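Long-range contacts in uncharacterized protein DUF305 (Deinococcus radiodurans R1, PDB 3BT5), which is of unknown function but belongs to the DUF305 family of the ferritin clan and folds as an all-helical bundle: residues Q22-Q26 / M84-S88; S53-Q57 / T144-E148. All blocks are in the same frame, centred on the assembly; numbering follows the deposited sequence.

Interaction 1. Residues Q22-Q26 / M84-S88; sequences QHHAQ and MGMAS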
# COMPACT_ATOMS: atom_id res chain seq x y z
N GLN A 22 4.20 6.58 -2.87
CA GLN A 22 3.37 6.29 -4.04
C GLN A 22 2.72 4.91 -3.93
O GLN A 22 1.58 4.68 -4.36
CB GLN A 22 4.25 6.33 -5.29
CG GLN A 22 4.68 7.72 -5.70
CD GLN A 22 5.42 7.68 -7.03
OE1 GLN A 22 4.96 7.05 -8.00
NE2 GLN A 22 6.57 8.30 -7.08
N HIS A 23 3.46 3.96 -3.38
CA HIS A 23 2.93 2.59 -3.21
C HIS A 23 1.71 2.63 -2.27
O HIS A 23 0.64 2.08 -2.59
CB HIS A 23 4.05 1.75 -2.61
CG HIS A 23 3.89 0.27 -2.81
ND1 HIS A 23 3.11 -0.54 -2.01
CD2 HIS A 23 4.44 -0.54 -3.74
CE1 HIS A 23 3.17 -1.78 -2.44
NE2 HIS A 23 3.98 -1.81 -3.49
N HIS A 24 1.84 3.31 -1.13
CA HIS A 24 0.71 3.43 -0.22
C HIS A 24 -0.46 4.14 -0.88
O HIS A 24 -1.63 3.79 -0.63
CB HIS A 24 1.13 4.23 1.01
CG HIS A 24 1.70 3.41 2.13
ND1 HIS A 24 2.59 2.36 1.94
CD2 HIS A 24 1.50 3.50 3.47
CE1 HIS A 24 2.90 1.85 3.12
NE2 HIS A 24 2.26 2.53 4.06
N ALA A 25 -0.18 5.17 -1.67
CA ALA A 25 -1.28 5.92 -2.28
C ALA A 25 -2.18 5.00 -3.09
O ALA A 25 -3.41 5.22 -3.16
CB ALA A 25 -0.76 7.04 -3.15
N GLN A 26 -1.61 3.97 -3.72
CA GLN A 26 -2.44 3.11 -4.54
C GLN A 26 -3.46 2.32 -3.70
O GLN A 26 -4.54 1.96 -4.20
CB GLN A 26 -1.64 2.14 -5.39
CG GLN A 26 -2.56 1.39 -6.35
CD GLN A 26 -1.83 0.36 -7.17
OE1 GLN A 26 -1.34 -0.63 -6.64
NE2 GLN A 26 -1.83 0.56 -8.46
N MET A 84 6.82 -4.09 -7.90
CA MET A 84 6.53 -3.68 -6.55
C MET A 84 5.22 -4.26 -6.02
O MET A 84 4.89 -4.02 -4.87
CB MET A 84 6.49 -2.16 -6.44
CG MET A 84 7.82 -1.46 -6.74
SD MET A 84 7.49 0.31 -6.74
CE MET A 84 9.09 1.01 -7.08
N GLY A 85 4.51 -5.06 -6.82
CA GLY A 85 3.23 -5.62 -6.39
C GLY A 85 2.06 -4.67 -6.56
O GLY A 85 0.94 -5.03 -6.15
N MET A 86 2.30 -3.48 -7.14
CA MET A 86 1.19 -2.57 -7.42
C MET A 86 0.27 -3.12 -8.50
O MET A 86 0.70 -3.89 -9.35
CB MET A 86 1.70 -1.20 -7.80
CG MET A 86 2.49 -0.58 -6.65
SD MET A 86 3.28 0.99 -7.02
CE MET A 86 1.84 2.02 -7.11
N ALA A 87 -1.02 -2.77 -8.43
CA ALA A 87 -1.98 -3.19 -9.44
C ALA A 87 -1.77 -2.41 -10.73
O ALA A 87 -1.43 -1.22 -10.69
CB ALA A 87 -3.40 -2.96 -8.90
N SER A 88 -2.02 -3.07 -11.87
CA SER A 88 -1.91 -2.34 -13.12
C SER A 88 -3.12 -1.41 -13.28
O SER A 88 -4.15 -1.53 -12.61
CB SER A 88 -1.83 -3.32 -14.28
OG SER A 88 -3.10 -3.94 -14.43
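Q26 and H23, one turn apart on helix 11-37, both reach the backbone of the loop 84-88, and M86 packs between them. The Q26 amide treats A87 as a neighbouring strand would: its OE1 accepts from A87 N at 2.8 Å while its NE2 donates to A87 O at 2.9 Å, both bonds somewhat bent. Its chain runs out extended, with CG anti to the backbone N (chi1 -173°), which carries the amide to the A87 backbone. H23 offers its NE2-H to M84 O at 2.8 Å in a nearly straight bond (171°). The oxygen lies close to the ring plane, whereas the donor stands above the plane of the carbonyl. M86 crosses the imidazole obliquely, its CG 3.5 Å from H23 CD2. A bend at chi3 (71°) then turns its methyl back, putting CE 3.8 Å from Q22 O and also beside Q26 CB; a flexible thioether can follow this bend between H23 and Q26. Behind these contacts, G85 ends helix 78-83 in a Schellman motif, its positive phi favouring a residue without a side chain, and S88, at the N-cap, starts helix 89-97, its backbone N bonded in turn to E91 OE1. H114 of helix 100-122 bonds to H23 O and its ring meets that of H23. Replacing Q26 by a leucine would probably leave A87 N and A87 O without their partners and the loop less firmly tied to the helix. The chemistry thus ties two polar side chains to main-chain groups of a loop, with the apolar M86 packed between them.

Interaction 2. Residues S53-Q57 / T144-E148; sequences SQREQ and TQRGE
S53 and E148 meet across two antiparallel helices, 41-68 and 132-158, of a four-helix bundle of the ferritin-like kind. The axes of the short segments run at 172° to one another but stay 12.0 Å apart, and the interval is bridged by long side chains (Q54, Q57, Q145, E148) working with short ones (S53, T144). S53 OG donates to E148 OE2 at 2.6 Å, using the syn lone pair of the carboxylate. The serine hydroxyl sits between its backbone N and carbonyl carbon (chi1 70°), and is also hydrogen-bonded to I50 O, one turn back in its helix; the glutamate comes to it with an extended chain. S53 and Q54 each have a second conformer, so this geometry is that of one modelled state. The other carboxylate oxygen, E148 OE1, is bonded by H115 of helix 100-122, which helps hold the group in place. Deeper in the bundle, the side chains of Q54 and Q145 cross at about a right angle, each bent at chi2, with their amide planes 47° apart; Q54 NE2 stands 3.3 Å from Q145 OE1. Glutamine suits these buried places because one amide can both give and receive. Q57 is extended instead and meets T144 from the opposite direction. Its OE1 is taken by H24 of helix 11-37, which leaves NE2 turned to the threonine, 3.3 Å from T144 OG1. That hydroxyl in turn is bonded to Q140 O in its own helix, a common way for a helical threonine to settle its polar group. The threonine's methyl serves the apolar side of the contact: T144 CG2 packs 4.1 Å from S53 CB.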
# COMPACT_ATOMS: atom_id res chain seq x y z
N SER A 53 -5.16 3.17 7.84
CA SER A 53 -3.80 2.81 8.25
C SER A 53 -2.78 3.26 7.22
O SER A 53 -1.70 3.76 7.58
CB SER A 53 -3.67 1.31 8.44
OG SER A 53 -3.75 0.67 7.18
N GLN A 54 -3.09 3.12 5.94
CA GLN A 54 -2.15 3.56 4.90
C GLN A 54 -1.99 5.08 4.95
O GLN A 54 -0.88 5.59 4.82
CB GLN A 54 -2.63 3.10 3.52
CG GLN A 54 -2.59 1.58 3.30
CD GLN A 54 -1.23 1.09 2.79
OE1 GLN A 54 -0.86 1.32 1.62
NE2 GLN A 54 -0.48 0.42 3.65
N ARG A 55 -3.09 5.81 5.14
CA ARG A 55 -2.99 7.26 5.21
C ARG A 55 -2.13 7.75 6.39
O ARG A 55 -1.40 8.73 6.26
CB ARG A 55 -4.39 7.89 5.25
CG ARG A 55 -5.07 7.86 3.90
CD ARG A 55 -6.51 8.33 3.97
NE ARG A 55 -6.59 9.73 4.35
CZ ARG A 55 -7.70 10.46 4.26
NH1 ARG A 55 -8.80 9.90 3.76
NH2 ARG A 55 -7.70 11.74 4.64
N GLU A 56 -2.22 7.08 7.53
CA GLU A 56 -1.40 7.46 8.69
C GLU A 56 0.07 7.34 8.34
O GLU A 56 0.87 8.22 8.65
CB GLU A 56 -1.71 6.55 9.87
CG GLU A 56 -0.95 6.92 11.14
CD GLU A 56 -1.07 5.87 12.26
OE1 GLU A 56 -1.90 4.94 12.14
OE2 GLU A 56 -0.32 5.97 13.25
N GLN A 57 0.44 6.27 7.64
CA GLN A 57 1.83 6.14 7.26
C GLN A 57 2.23 7.12 6.15
O GLN A 57 3.37 7.62 6.13
CB GLN A 57 2.11 4.69 6.87
CG GLN A 57 2.15 3.83 8.15
CD GLN A 57 2.18 2.34 7.92
OE1 GLN A 57 2.24 1.87 6.78
NE2 GLN A 57 2.15 1.58 9.02
N THR A 144 2.28 -3.58 10.08
CA THR A 144 0.94 -3.25 9.65
C THR A 144 0.56 -4.05 8.39
O THR A 144 -0.57 -4.59 8.29
CB THR A 144 0.82 -1.74 9.42
OG1 THR A 144 1.03 -1.08 10.68
CG2 THR A 144 -0.57 -1.38 8.89
N GLN A 145 1.49 -4.15 7.45
CA GLN A 145 1.19 -4.86 6.19
C GLN A 145 0.91 -6.32 6.51
O GLN A 145 0.00 -6.91 5.93
CB GLN A 145 2.39 -4.88 5.21
CG GLN A 145 2.94 -3.62 4.68
CD GLN A 145 1.88 -2.75 4.24
OE1 GLN A 145 1.48 -1.84 4.97
NE2 GLN A 145 1.36 -3.01 3.03
N ARG A 146 1.73 -6.90 7.37
CA ARG A 146 1.58 -8.32 7.67
C ARG A 146 0.27 -8.59 8.41
O ARG A 146 -0.37 -9.60 8.15
CB ARG A 146 2.81 -8.85 8.43
CG ARG A 146 4.04 -9.05 7.55
CD ARG A 146 5.27 -9.56 8.33
NE ARG A 146 6.34 -10.00 7.42
CZ ARG A 146 7.61 -10.19 7.78
NH1 ARG A 146 7.98 -9.94 9.02
NH2 ARG A 146 8.51 -10.59 6.89
N GLY A 147 -0.12 -7.69 9.31
CA GLY A 147 -1.42 -7.85 9.97
C GLY A 147 -2.55 -7.81 8.95
O GLY A 147 -3.46 -8.64 8.97
N GLU A 148 -2.50 -6.83 8.04
CA GLU A 148 -3.58 -6.69 7.06
C GLU A 148 -3.62 -7.86 6.07
O GLU A 148 -4.70 -8.30 5.67
CB GLU A 148 -3.46 -5.35 6.35
CG GLU A 148 -3.78 -4.20 7.32
CD GLU A 148 -3.65 -2.81 6.73
OE1 GLU A 148 -3.16 -2.63 5.59
OE2 GLU A 148 -4.07 -1.86 7.45

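Both contacts are partly buried, each with three buried residues among the six that touch. Interaction 2 joins two long helices of the bundle side chain to side chain, through hydroxyls, amides and a carboxylate. Interaction 1 instead fastens a connecting loop to helix 11-37, chiefly by side chains gripping backbone groups, with methionine packing between. They meet where helix 11-37 lies beside helix 41-68: H24 NE2 approaches Q57 OE1 to 2.8 Å, a probable hydrogen bond, and Q54 packs on H24. Consecutive histidines thus face different ways, H23 to the loop and H24 to the second helix. Helix 100-122 also serves both, H114 touching Q26 as well as Q54.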